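Local coordinates for protein metazoan TIR-STING fusion (Crassostrea gigas, PDB 6WT6) that joins a TIR domain to a STING ligand-binding domain in one chain and belongs to the animal STING-like proteins, at residues 135-138 and 139-142; 89-93 and 94-98; 193-196 and 197-201. One frame throughout, in Å; residues are numbered along the deposited sequence.

Overall arrangement
Contacts 1 and 2 belong to the TIR domain, whose parallel sheet runs in the order 60-62, 31-36, 84-91, 120-124; contact 3 lies in the STING domain, on helix 176-204. The first two touch: Leu137 CD1 lies 3.6 Å from Ile91 CD1, so the turn at 135-142 packs on the strand that feeds the capped helix at 89-98. Their chemistry differs all the same, with leucines and carbonyl oxygens in contact 1 and serine hydroxyls at a helix start in contact 2. Contact 3, about 49 Å from contact 1 between centres, has a buried apolar side and an ion-paired side. All three mix buried residues with exposed ones.

Contact 1: 135-138 and 139-142; sequences PPLR and PLTC
Leu140 folds back over Leu137 in an irregular, helix-like turn of the TIR domain, in the loop between strand 120-124 and helix 153-159. Starting at the backbone, Leu140 CB lies 3.4 Å from Leu137 O. Its CG hangs beside the backbone N (chi1 -61°), which carries the branch back over the preceding turn: CG comes within 3.4 Å of Pro136 O, and CD2 stays near that same carbonyl oxygen. CD1 also lies near Pro136 O and meets Leu137 CA and CD2, each at 3.7 Å, the two leucines crossing at a slant. The backbone closes with a weak bond of 3.3 Å from Leu140 N to Leu137 O. Pro139, which has no N-H to give, instead lays its ring CD 3.3 Å from Pro135 O.

Both leucines also pack on Leu120 of strand 120-124, and Leu137 reaches Leu89 of the neighbouring strand. Arg138 packs on Pro139 of the second subunit, while its guanidinium NE bonds to Leu133 O of its own chain. Cys142 SG lies 3.6 Å from Leu137 O, the same oxygen that takes the bond from Leu140 N.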
loop_
_atom_site.group_PDB
_atom_site.type_symbol
_atom_site.label_atom_id
_atom_site.label_comp_id
_atom_site.label_asym_id
_atom_site.label_seq_id
_atom_site.Cartn_x
_atom_site.Cartn_y
_atom_site.Cartn_z
ATOM N N PRO A 135 10.244 11.308 -12.058
ATOM C CA PRO A 135 11.040 11.084 -10.836
ATOM C C PRO A 135 11.450 9.630 -10.641
ATOM O O PRO A 135 12.612 9.373 -10.292
ATOM C CB PRO A 135 10.101 11.563 -9.717
ATOM C CG PRO A 135 9.271 12.625 -10.377
ATOM C CD PRO A 135 9.076 12.177 -11.807
ATOM N N PRO A 136 10.558 8.642 -10.837
ATOM C CA PRO A 136 10.980 7.253 -10.559
ATOM C C PRO A 136 12.119 6.761 -11.436
ATOM O O PRO A 136 12.945 5.964 -10.974
ATOM C CB PRO A 136 9.701 6.437 -10.793
ATOM C CG PRO A 136 8.591 7.412 -10.628
ATOM C CD PRO A 136 9.122 8.689 -11.186
ATOM N N LEU A 137 12.202 7.218 -12.686
ATOM C CA LEU A 137 13.214 6.710 -13.607
ATOM C C LEU A 137 14.559 7.405 -13.461
ATOM O O LEU A 137 15.579 6.838 -13.871
ATOM C CB LEU A 137 12.732 6.848 -15.048
ATOM C CG LEU A 137 11.439 6.108 -15.376
ATOM C CD1 LEU A 137 11.062 6.332 -16.833
ATOM C CD2 LEU A 137 11.591 4.624 -15.064
ATOM N N ARG A 138 14.588 8.609 -12.889
ATOM C CA ARG A 138 15.829 9.384 -12.868
ATOM C C ARG A 138 16.975 8.680 -12.149
ATOM O O ARG A 138 18.068 8.586 -12.732
ATOM C CB ARG A 138 15.565 10.766 -12.263
ATOM C CG ARG A 138 14.560 11.610 -13.029
ATOM C CD ARG A 138 14.372 12.972 -12.366
ATOM N NE ARG A 138 13.093 13.589 -12.711
ATOM C CZ ARG A 138 12.637 14.717 -12.173
ATOM N NH1 ARG A 138 13.359 15.354 -11.262
ATOM N NH2 ARG A 138 11.461 15.206 -12.543
ATOM N N PRO A 139 16.818 8.162 -10.913
ATOM C CA PRO A 139 17.991 7.631 -10.205
ATOM C C PRO A 139 18.314 6.185 -10.548
ATOM O O PRO A 139 18.973 5.497 -9.762
ATOM C CB PRO A 139 17.586 7.767 -8.735
ATOM C CG PRO A 139 16.117 7.523 -8.760
ATOM C CD PRO A 139 15.611 8.105 -10.062
ATOM N N LEU A 140 17.872 5.715 -11.712
ATOM C CA LEU A 140 17.994 4.309 -12.076
ATOM C C LEU A 140 19.234 4.000 -12.907
ATOM O O LEU A 140 19.454 2.830 -13.237
ATOM C CB LEU A 140 16.748 3.850 -12.839
ATOM C CG LEU A 140 15.406 3.932 -12.111
ATOM C CD1 LEU A 140 14.308 3.290 -12.941
ATOM C CD2 LEU A 140 15.491 3.285 -10.736
ATOM N N THR A 141 20.046 5.006 -13.238
ATOM C CA THR A 141 21.200 4.839 -14.119
ATOM C C THR A 141 20.774 4.198 -15.435
ATOM O O THR A 141 20.899 2.982 -15.615
ATOM C CB THR A 141 22.301 4.007 -13.446
ATOM O OG1 THR A 141 21.870 2.647 -13.305
ATOM C CG2 THR A 141 22.639 4.573 -12.073
ATOM N N CYS A 142 20.278 5.012 -16.361
ATOM C CA CYS A 142 19.720 4.526 -17.614
ATOM C C CYS A 142 20.822 4.345 -18.659
ATOM O O CYS A 142 22.014 4.476 -18.371
ATOM C CB CYS A 142 18.639 5.489 -18.101
ATOM S SG CYS A 142 17.618 6.212 -16.801
#

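Contact 2: 89-93 and 94-98; sequences LVISP and ASLQS
Ser92 and Ser95 bring their hydroxyls close together where strand 84-91 of the TIR domain's parallel sheet gives way to the short helix 93-97. Ser92 stands at the N-cap. Its OG sits between the backbone N and the carbonyl carbon (chi1 67°), a setting that brings it over the first turn, where it accepts from Ser95 N at 3.0 Å with an N-H...O angle of 141°. The same N-H also leans weakly on Ser92 O, so one amide is shared between a side-chain and a main-chain oxygen of the same residue.

Ser95 answers from the helix side. Its OG swings beside its own backbone N and points back at the end of the strand, 3.0 Å from Ser92 OG and equally close to Val90 O. Asp42 completes the group: its OD2 is hydrogen-bonded to Ser92 OG and weakly to Ser95 OG, and the aspartate also packs against Val90.

The apolar pair is set apart from these hydroxyls. Ile91 CG2 meets Leu96 CD2 at 3.7 Å, the two chains slanting across one another, while Leu96 CG passes 3.5 Å from Ser92 O. Ile91 packs further on Met105 of helix 104-108. On the exposed side, Gln97 CG lies 3.3 Å from Pro93 O, and the bend at chi2 (-75°) keeps the amide carbon CD close to that oxygen too. At the far end of the turn, Ser98 OG gives a 2.8 Å bond to Ser95 O, reaching it from above the carbonyl plane.

Chemically, two buried hydroxyls meet one carboxylate, one firmly, the other weakly. Ser92 OG is held by both Asp42 OD2 and Ser95 N, which fixes its rotation and links the strand end, the loop residue Asp42 and the first helical turn.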
loop_
_atom_site.group_PDB
_atom_site.type_symbol
_atom_site.label_atom_id
_atom_site.label_comp_id
_atom_site.label_asym_id
_atom_site.label_seq_id
_atom_site.Cartn_x
_atom_site.Cartn_y
_atom_site.Cartn_z
ATOM N N LEU A 89 12.580 -0.332 -21.539
ATOM C CA LEU A 89 11.745 0.825 -21.841
ATOM C C LEU A 89 12.378 1.617 -22.977
ATOM O O LEU A 89 13.516 2.081 -22.854
ATOM C CB LEU A 89 11.572 1.715 -20.609
ATOM C CG LEU A 89 10.868 1.141 -19.377
ATOM C CD1 LEU A 89 10.831 2.183 -18.267
ATOM C CD2 LEU A 89 9.463 0.672 -19.717
ATOM N N VAL A 90 11.642 1.773 -24.077
ATOM C CA VAL A 90 12.091 2.563 -25.220
ATOM C C VAL A 90 11.509 3.964 -25.050
ATOM O O VAL A 90 10.354 4.219 -25.398
ATOM C CB VAL A 90 11.671 1.932 -26.548
ATOM C CG1 VAL A 90 12.248 2.722 -27.712
ATOM C CG2 VAL A 90 12.109 0.477 -26.608
ATOM N N ILE A 91 12.317 4.877 -24.523
ATOM C CA ILE A 91 11.865 6.205 -24.128
ATOM C C ILE A 91 12.454 7.217 -25.102
ATOM O O ILE A 91 13.663 7.482 -25.088
ATOM C CB ILE A 91 12.259 6.530 -22.683
ATOM C CG1 ILE A 91 11.610 5.527 -21.725
ATOM C CG2 ILE A 91 11.861 7.956 -22.335
ATOM C CD1 ILE A 91 11.873 5.818 -20.268
ATOM N N SER A 92 11.593 7.793 -25.939
ATOM C CA SER A 92 11.972 8.788 -26.935
ATOM C C SER A 92 11.276 10.108 -26.620
ATOM O O SER A 92 10.499 10.174 -25.657
ATOM C CB SER A 92 11.602 8.294 -28.336
ATOM O OG SER A 92 10.196 8.207 -28.494
ATOM N N PRO A 93 11.530 11.184 -27.375
ATOM C CA PRO A 93 10.701 12.386 -27.194
ATOM C C PRO A 93 9.229 12.139 -27.463
ATOM O O PRO A 93 8.373 12.704 -26.772
ATOM C CB PRO A 93 11.310 13.384 -28.192
ATOM C CG PRO A 93 12.123 12.554 -29.133
ATOM C CD PRO A 93 12.657 11.449 -28.286
ATOM N N ALA A 94 8.907 11.298 -28.447
ATOM C CA ALA A 94 7.513 10.996 -28.748
ATOM C C ALA A 94 6.905 10.032 -27.739
ATOM O O ALA A 94 5.685 10.048 -27.531
ATOM C CB ALA A 94 7.388 10.425 -30.160
ATOM N N SER A 95 7.729 9.191 -27.106
ATOM C CA SER A 95 7.205 8.240 -26.128
ATOM C C SER A 95 6.585 8.948 -24.932
ATOM O O SER A 95 5.673 8.407 -24.296
ATOM C CB SER A 95 8.312 7.293 -25.659
ATOM O OG SER A 95 8.642 6.344 -26.658
ATOM N N LEU A 96 7.057 10.152 -24.612
ATOM C CA LEU A 96 6.517 10.876 -23.468
ATOM C C LEU A 96 5.178 11.534 -23.786
ATOM O O LEU A 96 4.372 11.759 -22.875
ATOM C CB LEU A 96 7.526 11.923 -22.990
ATOM C CG LEU A 96 8.953 11.416 -22.758
ATOM C CD1 LEU A 96 9.818 12.483 -22.101
ATOM C CD2 LEU A 96 8.952 10.142 -21.928
ATOM N N GLN A 97 4.916 11.837 -25.057
ATOM C CA GLN A 97 3.686 12.514 -25.450
ATOM C C GLN A 97 2.519 11.559 -25.653
ATOM O O GLN A 97 1.374 12.015 -25.752
ATOM C CB GLN A 97 3.909 13.295 -26.747
ATOM C CG GLN A 97 5.305 13.864 -26.901
ATOM C CD GLN A 97 5.537 15.069 -26.020
ATOM O OE1 GLN A 97 6.379 15.046 -25.122
ATOM N NE2 GLN A 97 4.790 16.138 -26.274
ATOM N N SER A 98 2.779 10.258 -25.704
ATOM C CA SER A 98 1.835 9.305 -26.266
ATOM C C SER A 98 0.837 8.750 -25.261
ATOM O O SER A 98 0.036 7.891 -25.646
ATOM C CB SER A 98 2.598 8.139 -26.893
ATOM O OG SER A 98 3.524 7.590 -25.973
#

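Contact 3: 193-196 and 197-201; sequences PDLD and KTVRQ
Asp196 and Arg200, one helical turn apart on helix 176-204, form the salt bridge of this contact. Asp196 OD2 lies 3.2 Å from Arg200 NH1, which comes from above the carboxylate plane, and the two flat groups stand nearly perpendicular, 84° apart. A bend at chi3 (-59°) folds the arginine back over the helix, leaving Asp196 O over one guanidinium face. The other carboxylate oxygen, OD1, takes a weak 2.8 Å bond from Lys197 N. NH1 has a second, long and weak ion pair with Glu214 of strand 212-221.

Main-chain bonds tie the turns together. Val199 N binds Leu195 O at 2.8 Å, and Arg200 N binds Asp196 O at 3.1 Å. One residue before Leu195, at the kink, Asp194 O takes three weak bonds: two from the amides of Lys197 and Thr198 and one, from a side chain, from Thr198 OG1.

Apolar contact falls to Leu195 and Val199, whose CD2 and CG2 meet at 3.6 Å. Leu195 continues onto Leu216 of strand 212-221, and Val199 onto Leu243 of strand 238-243. On the exposed side, Asp194 OD1 rests against the lysine's aliphatic chain, 3.8 Å from Lys197 CE.

With an i to i+4 salt bridge on one side and leucine and valine against the sheet on another, this is an amphipathic alpha-helix, here the long helix that opens the STING ligand-binding domain.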
loop_
_atom_site.group_PDB
_atom_site.type_symbol
_atom_site.label_atom_id
_atom_site.label_comp_id
_atom_site.label_asym_id
_atom_site.label_seq_id
_atom_site.Cartn_x
_atom_site.Cartn_y
_atom_site.Cartn_z
ATOM N N PRO A 193 -18.690 7.111 10.839
ATOM C CA PRO A 193 -19.536 8.320 10.762
ATOM C C PRO A 193 -20.672 8.389 11.771
ATOM O O PRO A 193 -20.947 9.477 12.290
ATOM C CB PRO A 193 -20.066 8.273 9.323
ATOM C CG PRO A 193 -18.987 7.611 8.570
ATOM C CD PRO A 193 -18.437 6.559 9.494
ATOM N N ASP A 194 -21.336 7.276 12.074
ATOM C CA ASP A 194 -22.423 7.283 13.045
ATOM C C ASP A 194 -22.107 6.486 14.307
ATOM O O ASP A 194 -23.006 6.258 15.122
ATOM C CB ASP A 194 -23.714 6.763 12.405
ATOM C CG ASP A 194 -24.398 7.807 11.533
ATOM O OD1 ASP A 194 -24.121 9.014 11.719
ATOM O OD2 ASP A 194 -25.217 7.425 10.668
ATOM N N LEU A 195 -20.851 6.075 14.500
ATOM C CA LEU A 195 -20.514 5.241 15.653
ATOM C C LEU A 195 -20.694 5.994 16.968
ATOM O O LEU A 195 -21.133 5.408 17.966
ATOM C CB LEU A 195 -19.084 4.716 15.516
ATOM C CG LEU A 195 -18.494 3.816 16.603
ATOM C CD1 LEU A 195 -17.593 2.767 15.972
ATOM C CD2 LEU A 195 -17.701 4.641 17.603
ATOM N N ASP A 196 -20.368 7.293 16.990
ATOM C CA ASP A 196 -20.529 8.077 18.213
ATOM C C ASP A 196 -21.973 8.076 18.701
ATOM O O ASP A 196 -22.219 8.106 19.913
ATOM C CB ASP A 196 -20.044 9.511 17.990
ATOM C CG ASP A 196 -20.872 10.260 16.953
ATOM O OD1 ASP A 196 -21.412 9.617 16.025
ATOM O OD2 ASP A 196 -20.977 11.502 17.067
ATOM N N LYS A 197 -22.940 8.037 17.781
ATOM C CA LYS A 197 -24.334 7.892 18.184
ATOM C C LYS A 197 -24.583 6.528 18.813
ATOM O O LYS A 197 -25.261 6.421 19.840
ATOM C CB LYS A 197 -25.255 8.099 16.981
ATOM C CG LYS A 197 -25.163 9.472 16.345
ATOM C CD LYS A 197 -26.099 9.582 15.158
ATOM C CE LYS A 197 -25.965 10.933 14.479
ATOM N NZ LYS A 197 -26.207 12.057 15.425
ATOM N N THR A 198 -24.043 5.469 18.207
ATOM C CA THR A 198 -24.229 4.130 18.753
ATOM C C THR A 198 -23.633 4.021 20.149
ATOM O O THR A 198 -24.226 3.404 21.042
ATOM C CB THR A 198 -23.602 3.095 17.817
ATOM O OG1 THR A 198 -24.099 3.299 16.486
ATOM C CG2 THR A 198 -23.948 1.683 18.261
ATOM N N VAL A 199 -22.463 4.631 20.356
ATOM C CA VAL A 199 -21.783 4.551 21.646
ATOM C C VAL A 199 -22.578 5.287 22.715
ATOM O O VAL A 199 -22.770 4.780 23.827
ATOM C CB VAL A 199 -20.350 5.101 21.525
ATOM C CG1 VAL A 199 -19.719 5.277 22.897
ATOM C CG2 VAL A 199 -19.509 4.175 20.671
ATOM N N ARG A 200 -23.058 6.491 22.394
ATOM C CA ARG A 200 -23.826 7.258 23.368
ATOM C C ARG A 200 -25.115 6.548 23.753
ATOM O O ARG A 200 -25.552 6.645 24.905
ATOM C CB ARG A 200 -24.130 8.654 22.823
ATOM C CG ARG A 200 -22.900 9.531 22.680
ATOM C CD ARG A 200 -23.276 10.988 22.509
ATOM N NE ARG A 200 -24.127 11.205 21.343
ATOM C CZ ARG A 200 -23.682 11.565 20.143
ATOM N NH1 ARG A 200 -22.386 11.755 19.937
ATOM N NH2 ARG A 200 -24.540 11.738 19.146
ATOM N N GLN A 201 -25.739 5.833 22.815
ATOM C CA GLN A 201 -26.931 5.068 23.159
ATOM C C GLN A 201 -26.589 3.928 24.109
ATOM O O GLN A 201 -27.302 3.691 25.091
ATOM C CB GLN A 201 -27.609 4.533 21.901
ATOM C CG GLN A 201 -28.780 3.612 22.198
ATOM C CD GLN A 201 -29.458 3.102 20.943
ATOM O OE1 GLN A 201 -29.897 3.882 20.095
ATOM N NE2 GLN A 201 -29.551 1.782 20.816
#